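Local coordinates for protein intermedilysin (Streptococcus intermedius, PDB 5IMW) that probably lyses human host cells by binding cholesterol-containing membranes, changing shape and assembling into an oligomeric transmembrane pore, at residues I441-I455 with G459-V471. Sequence-based numbering, arbitrary orientation.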
loop_
_atom_site.group_PDB
_atom_site.type_symbol
_atom_site.label_atom_id
_atom_site.label_comp_id
_atom_site.label_asym_id
_atom_site.label_seq_id
_atom_site.Cartn_x
_atom_site.Cartn_y
_atom_site.Cartn_z
ATOM N N ILE A 441 18.528 30.705 32.203
ATOM C CA ILE A 441 17.731 29.795 33.024
ATOM C C ILE A 441 17.009 28.806 32.121
ATOM O O ILE A 441 16.469 27.799 32.594
ATOM C CB ILE A 441 16.715 30.529 33.922
ATOM C CG1 ILE A 441 16.965 32.036 33.989
ATOM C CG2 ILE A 441 16.747 29.960 35.338
ATOM C CD1 ILE A 441 16.150 32.815 32.997
ATOM N N TYR A 442 17.018 29.068 30.817
ATOM C CA TYR A 442 16.336 28.209 29.861
ATOM C C TYR A 442 16.639 28.702 28.461
ATOM O O TYR A 442 16.819 29.901 28.225
ATOM C CB TYR A 442 14.821 28.166 30.101
ATOM C CG TYR A 442 14.023 27.322 29.122
ATOM C CD1 TYR A 442 13.601 27.843 27.905
ATOM C CD2 TYR A 442 13.653 26.019 29.436
ATOM C CE1 TYR A 442 12.855 27.081 27.017
ATOM C CE2 TYR A 442 12.906 25.249 28.556
ATOM C CZ TYR A 442 12.510 25.786 27.349
ATOM O OH TYR A 442 11.766 25.023 26.476
ATOM N N SER A 443 16.697 27.748 27.545
ATOM C CA SER A 443 16.950 28.034 26.143
ATOM C C SER A 443 16.410 26.905 25.281
ATOM O O SER A 443 16.678 25.732 25.557
ATOM C CB SER A 443 18.444 28.206 25.883
ATOM O OG SER A 443 18.652 28.519 24.522
ATOM N N LYS A 444 15.671 27.273 24.233
ATOM C CA LYS A 444 15.154 26.327 23.250
ATOM C C LYS A 444 15.119 26.993 21.880
ATOM O O LYS A 444 15.160 28.221 21.764
ATOM C CB LYS A 444 13.754 25.829 23.621
ATOM C CG LYS A 444 13.582 24.329 23.454
ATOM C CD LYS A 444 14.112 23.582 24.666
ATOM C CE LYS A 444 14.596 22.188 24.299
ATOM N NZ LYS A 444 14.906 21.361 25.500
ATOM N N ASN A 445 15.014 26.161 20.837
ATOM C CA ASN A 445 15.017 26.619 19.452
ATOM C C ASN A 445 13.969 25.859 18.649
ATOM O O ASN A 445 13.695 24.684 18.910
ATOM C CB ASN A 445 16.397 26.434 18.796
ATOM C CG ASN A 445 17.482 27.241 19.482
ATOM O OD1 ASN A 445 17.922 26.902 20.580
ATOM N ND2 ASN A 445 17.928 28.308 18.829
ATOM N N ASP A 446 13.390 26.544 17.660
ATOM C CA ASP A 446 12.410 25.952 16.746
ATOM C C ASP A 446 11.287 25.268 17.523
ATOM O O ASP A 446 10.959 24.100 17.299
ATOM C CB ASP A 446 13.088 24.972 15.785
ATOM C CG ASP A 446 12.320 24.792 14.481
ATOM O OD1 ASP A 446 11.214 24.212 14.506
ATOM O OD2 ASP A 446 12.835 25.218 13.424
ATOM N N LEU A 447 10.689 26.010 18.445
ATOM C CA LEU A 447 9.576 25.470 19.213
ATOM C C LEU A 447 8.349 25.347 18.315
ATOM O O LEU A 447 7.971 26.323 17.658
ATOM C CB LEU A 447 9.261 26.361 20.413
ATOM C CG LEU A 447 10.134 26.199 21.659
ATOM C CD1 LEU A 447 9.699 27.188 22.731
ATOM C CD2 LEU A 447 10.068 24.775 22.204
ATOM N N PRO A 448 7.709 24.179 18.248
ATOM C CA PRO A 448 6.517 24.054 17.401
ATOM C C PRO A 448 5.443 25.049 17.809
ATOM O O PRO A 448 5.345 25.457 18.968
ATOM C CB PRO A 448 6.060 22.609 17.631
ATOM C CG PRO A 448 7.266 21.893 18.117
ATOM C CD PRO A 448 8.061 22.901 18.890
ATOM N N LEU A 449 4.625 25.439 16.832
ATOM C CA LEU A 449 3.546 26.399 17.060
ATOM C C LEU A 449 2.324 25.652 17.584
ATOM O O LEU A 449 1.403 25.290 16.847
ATOM C CB LEU A 449 3.232 27.164 15.783
ATOM C CG LEU A 449 2.087 28.169 15.905
ATOM C CD1 LEU A 449 2.587 29.580 15.664
ATOM C CD2 LEU A 449 0.964 27.823 14.944
ATOM N N VAL A 450 2.319 25.431 18.893
ATOM C CA VAL A 450 1.206 24.766 19.567
ATOM C C VAL A 450 0.113 25.803 19.798
ATOM O O VAL A 450 0.427 26.989 19.972
ATOM C CB VAL A 450 1.654 24.134 20.894
ATOM C CG1 VAL A 450 0.607 23.149 21.393
ATOM C CG2 VAL A 450 3.003 23.447 20.742
ATOM N N PRO A 451 -1.169 25.425 19.804
ATOM C CA PRO A 451 -2.211 26.413 20.129
ATOM C C PRO A 451 -1.929 27.222 21.384
ATOM O O PRO A 451 -2.367 28.377 21.475
ATOM C CB PRO A 451 -3.474 25.548 20.285
ATOM C CG PRO A 451 -3.005 24.105 20.214
ATOM C CD PRO A 451 -1.769 24.150 19.389
ATOM N N GLN A 452 -1.204 26.668 22.354
ATOM C CA GLN A 452 -0.928 27.395 23.586
ATOM C C GLN A 452 0.230 26.733 24.316
ATOM O O GLN A 452 0.179 25.534 24.610
ATOM C CB GLN A 452 -2.167 27.440 24.494
ATOM C CG GLN A 452 -2.080 28.476 25.614
ATOM C CD GLN A 452 -2.406 29.883 25.142
ATOM O OE1 GLN A 452 -3.351 30.091 24.379
ATOM N NE2 GLN A 452 -1.624 30.858 25.594
ATOM N N ARG A 453 1.265 27.517 24.609
ATOM C CA ARG A 453 2.385 27.068 25.423
ATOM C C ARG A 453 2.714 28.159 26.429
ATOM O O ARG A 453 2.810 29.335 26.067
ATOM C CB ARG A 453 3.606 26.732 24.552
ATOM C CG ARG A 453 4.977 27.025 25.183
ATOM C CD ARG A 453 6.006 25.976 24.805
ATOM N NE ARG A 453 5.858 25.497 23.436
ATOM C CZ ARG A 453 6.377 24.360 22.984
ATOM N NH1 ARG A 453 7.080 23.575 23.792
ATOM N NH2 ARG A 453 6.191 23.999 21.724
ATOM N N ASN A 454 2.886 27.764 27.689
ATOM C CA ASN A 454 3.103 28.700 28.784
ATOM C C ASN A 454 4.489 28.477 29.372
ATOM O O ASN A 454 4.819 27.362 29.790
ATOM C CB ASN A 454 2.031 28.533 29.859
ATOM C CG ASN A 454 0.638 28.791 29.329
ATOM O OD1 ASN A 454 0.427 28.879 28.118
ATOM N ND2 ASN A 454 -0.324 28.911 30.232
ATOM N N ILE A 455 5.287 29.539 29.409
ATOM C CA ILE A 455 6.631 29.512 29.972
ATOM C C ILE A 455 6.612 30.323 31.259
ATOM O O ILE A 455 6.113 31.455 31.278
ATOM C CB ILE A 455 7.668 30.071 28.983
ATOM C CG1 ILE A 455 7.528 29.387 27.621
ATOM C CG2 ILE A 455 9.073 29.874 29.533
ATOM C CD1 ILE A 455 8.398 29.983 26.535
ATOM N N GLY A 459 11.027 30.774 42.279
ATOM C CA GLY A 459 12.020 30.143 43.138
ATOM C C GLY A 459 12.832 31.111 43.977
ATOM O O GLY A 459 12.272 31.986 44.645
ATOM N N THR A 460 14.155 30.946 43.967
ATOM C CA THR A 460 15.075 31.832 44.666
ATOM C C THR A 460 16.159 32.277 43.692
ATOM O O THR A 460 16.364 31.662 42.642
ATOM C CB THR A 460 15.704 31.153 45.891
ATOM O OG1 THR A 460 15.837 29.747 45.647
ATOM C CG2 THR A 460 14.843 31.382 47.132
ATOM N N THR A 461 16.844 33.374 44.031
ATOM C CA THR A 461 17.969 33.809 43.209
ATOM C C THR A 461 19.088 32.777 43.245
ATOM O O THR A 461 19.735 32.510 42.226
ATOM C CB THR A 461 18.491 35.166 43.680
ATOM O OG1 THR A 461 17.459 35.865 44.384
ATOM C CG2 THR A 461 18.949 35.996 42.483
ATOM N N LEU A 462 19.336 32.200 44.423
ATOM C CA LEU A 462 20.293 31.105 44.539
ATOM C C LEU A 462 19.833 29.886 43.748
ATOM O O LEU A 462 20.659 29.164 43.178
ATOM C CB LEU A 462 20.479 30.748 46.017
ATOM C CG LEU A 462 21.792 30.090 46.455
ATOM C CD1 LEU A 462 21.906 30.156 47.972
ATOM C CD2 LEU A 462 21.905 28.647 45.979
ATOM N N HIS A 463 18.520 29.653 43.689
ATOM C CA HIS A 463 17.938 28.476 43.042
ATOM C C HIS A 463 16.794 28.935 42.142
ATOM O O HIS A 463 15.616 28.830 42.509
ATOM C CB HIS A 463 17.474 27.465 44.096
ATOM C CG HIS A 463 16.504 26.446 43.583
ATOM N ND1 HIS A 463 15.165 26.719 43.402
ATOM C CD2 HIS A 463 16.674 25.149 43.233
ATOM C CE1 HIS A 463 14.554 25.639 42.950
ATOM N NE2 HIS A 463 15.447 24.671 42.839
ATOM N N PRO A 464 17.105 29.483 40.966
ATOM C CA PRO A 464 16.043 29.773 39.993
ATOM C C PRO A 464 15.416 28.492 39.461
ATOM O O PRO A 464 16.110 27.519 39.155
ATOM C CB PRO A 464 16.773 30.540 38.881
ATOM C CG PRO A 464 18.000 31.079 39.523
ATOM C CD PRO A 464 18.396 30.064 40.555
ATOM N N GLN A 465 14.090 28.506 39.346
ATOM C CA GLN A 465 13.332 27.390 38.798
ATOM C C GLN A 465 12.435 27.912 37.685
ATOM O O GLN A 465 12.288 29.121 37.491
ATOM C CB GLN A 465 12.509 26.677 39.881
ATOM C CG GLN A 465 12.899 25.223 40.109
ATOM C CD GLN A 465 12.343 24.296 39.044
ATOM O OE1 GLN A 465 12.243 24.666 37.873
ATOM N NE2 GLN A 465 11.959 23.091 39.450
ATOM N N PHE A 466 11.822 26.988 36.951
ATOM C CA PHE A 466 11.195 27.326 35.678
ATOM C C PHE A 466 10.304 26.174 35.235
ATOM O O PHE A 466 10.322 25.085 35.816
ATOM C CB PHE A 466 12.248 27.648 34.609
ATOM C CG PHE A 466 13.154 26.493 34.252
ATOM C CD1 PHE A 466 13.462 25.485 35.157
ATOM C CD2 PHE A 466 13.711 26.431 32.990
ATOM C CE1 PHE A 466 14.298 24.449 34.802
ATOM C CE2 PHE A 466 14.549 25.395 32.634
ATOM C CZ PHE A 466 14.841 24.404 33.541
ATOM N N GLU A 467 9.517 26.434 34.190
ATOM C CA GLU A 467 8.554 25.467 33.684
ATOM C C GLU A 467 8.286 25.738 32.210
ATOM O O GLU A 467 8.262 26.893 31.776
ATOM C CB GLU A 467 7.236 25.531 34.468
ATOM C CG GLU A 467 6.202 24.476 34.066
ATOM C CD GLU A 467 4.798 24.822 34.526
ATOM O OE1 GLU A 467 4.383 25.986 34.344
ATOM O OE2 GLU A 467 4.111 23.932 35.069
ATOM N N ASP A 468 8.093 24.662 31.452
ATOM C CA ASP A 468 7.583 24.724 30.086
ATOM C C ASP A 468 6.409 23.762 29.997
ATOM O O ASP A 468 6.564 22.569 30.284
ATOM C CB ASP A 468 8.668 24.361 29.067
ATOM C CG ASP A 468 8.204 24.529 27.631
ATOM O OD1 ASP A 468 6.988 24.401 27.373
ATOM O OD2 ASP A 468 9.059 24.788 26.756
ATOM N N LYS A 469 5.241 24.274 29.609
ATOM C CA LYS A 469 4.015 23.489 29.627
ATOM C C LYS A 469 3.263 23.699 28.319
ATOM O O LYS A 469 3.555 24.614 27.545
ATOM C CB LYS A 469 3.141 23.858 30.830
ATOM C CG LYS A 469 2.032 22.862 31.120
ATOM C CD LYS A 469 1.811 22.709 32.615
ATOM C CE LYS A 469 0.690 21.728 32.914
ATOM N NZ LYS A 469 -0.654 22.313 32.652
ATOM N N VAL A 470 2.278 22.835 28.082
ATOM C CA VAL A 470 1.574 22.784 26.807
ATOM C C VAL A 470 0.112 22.448 27.068
ATOM O O VAL A 470 -0.207 21.631 27.937
ATOM C CB VAL A 470 2.215 21.748 25.854
ATOM C CG1 VAL A 470 1.493 21.742 24.516
ATOM C CG2 VAL A 470 3.705 22.037 25.653
ATOM N N VAL A 471 -0.775 23.089 26.311
ATOM C CA VAL A 471 -2.189 22.726 26.283
ATOM C C VAL A 471 -2.816 23.270 25.007
ATOM O O VAL A 471 -2.844 22.593 23.980
ATOM C CB VAL A 471 -2.956 23.242 27.520
ATOM C CG1 VAL A 471 -3.198 22.113 28.509
ATOM C CG2 VAL A 471 -2.228 24.403 28.176
#
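Val471 N gives a nearly straight hydrogen bond to Gln452 O (3.1 Å, 177° at the hydrogen) at the open end of an antiparallel β-hairpin in the C-terminal β-sandwich domain. Further in, Asn454 and Lys469 form a hydrogen-bonded pair: Lys469 N reaches Asn454 O at 3.1 Å, and Asn454 N donates to Lys469 O at 3.2 Å. Strand 464-470 is an edge strand of its sheet; strand 453-459 pairs on its far side with strand 365-369 through backbone bonds of Arg453 and Ile455 to Thr366. The non-hydrogen-bonded pairs Arg453-Val470 and Ile455-Asp468 send their side chains to the face turned toward strand 439-444 of the second sheet. The carboxylate of Asp468 is carried toward that facing sheet by a chi1 of -175°, which sets CG opposite the backbone N. Its OD2 lies 2.7 Å from Tyr442 OH, while OD1 sits at the edge of the Arg453 guanidinium in a long salt bridge (3.7 Å to NH1). The same guanidinium turns back to its own segment, where NH2 donates to Pro448 O at 3.2 Å; Leu447 CD2 lies over one face, offset toward the rim. Val450 CG1 meets Val470 CG1 at 3.5 Å near the chain terminus. Toward the hairpin turn, Tyr442 CD2 meets Phe466 CE2 rim to rim, the ring planes 70° apart, and beyond them Ile441 CG2 rests against Pro464 CB at 3.6 Å.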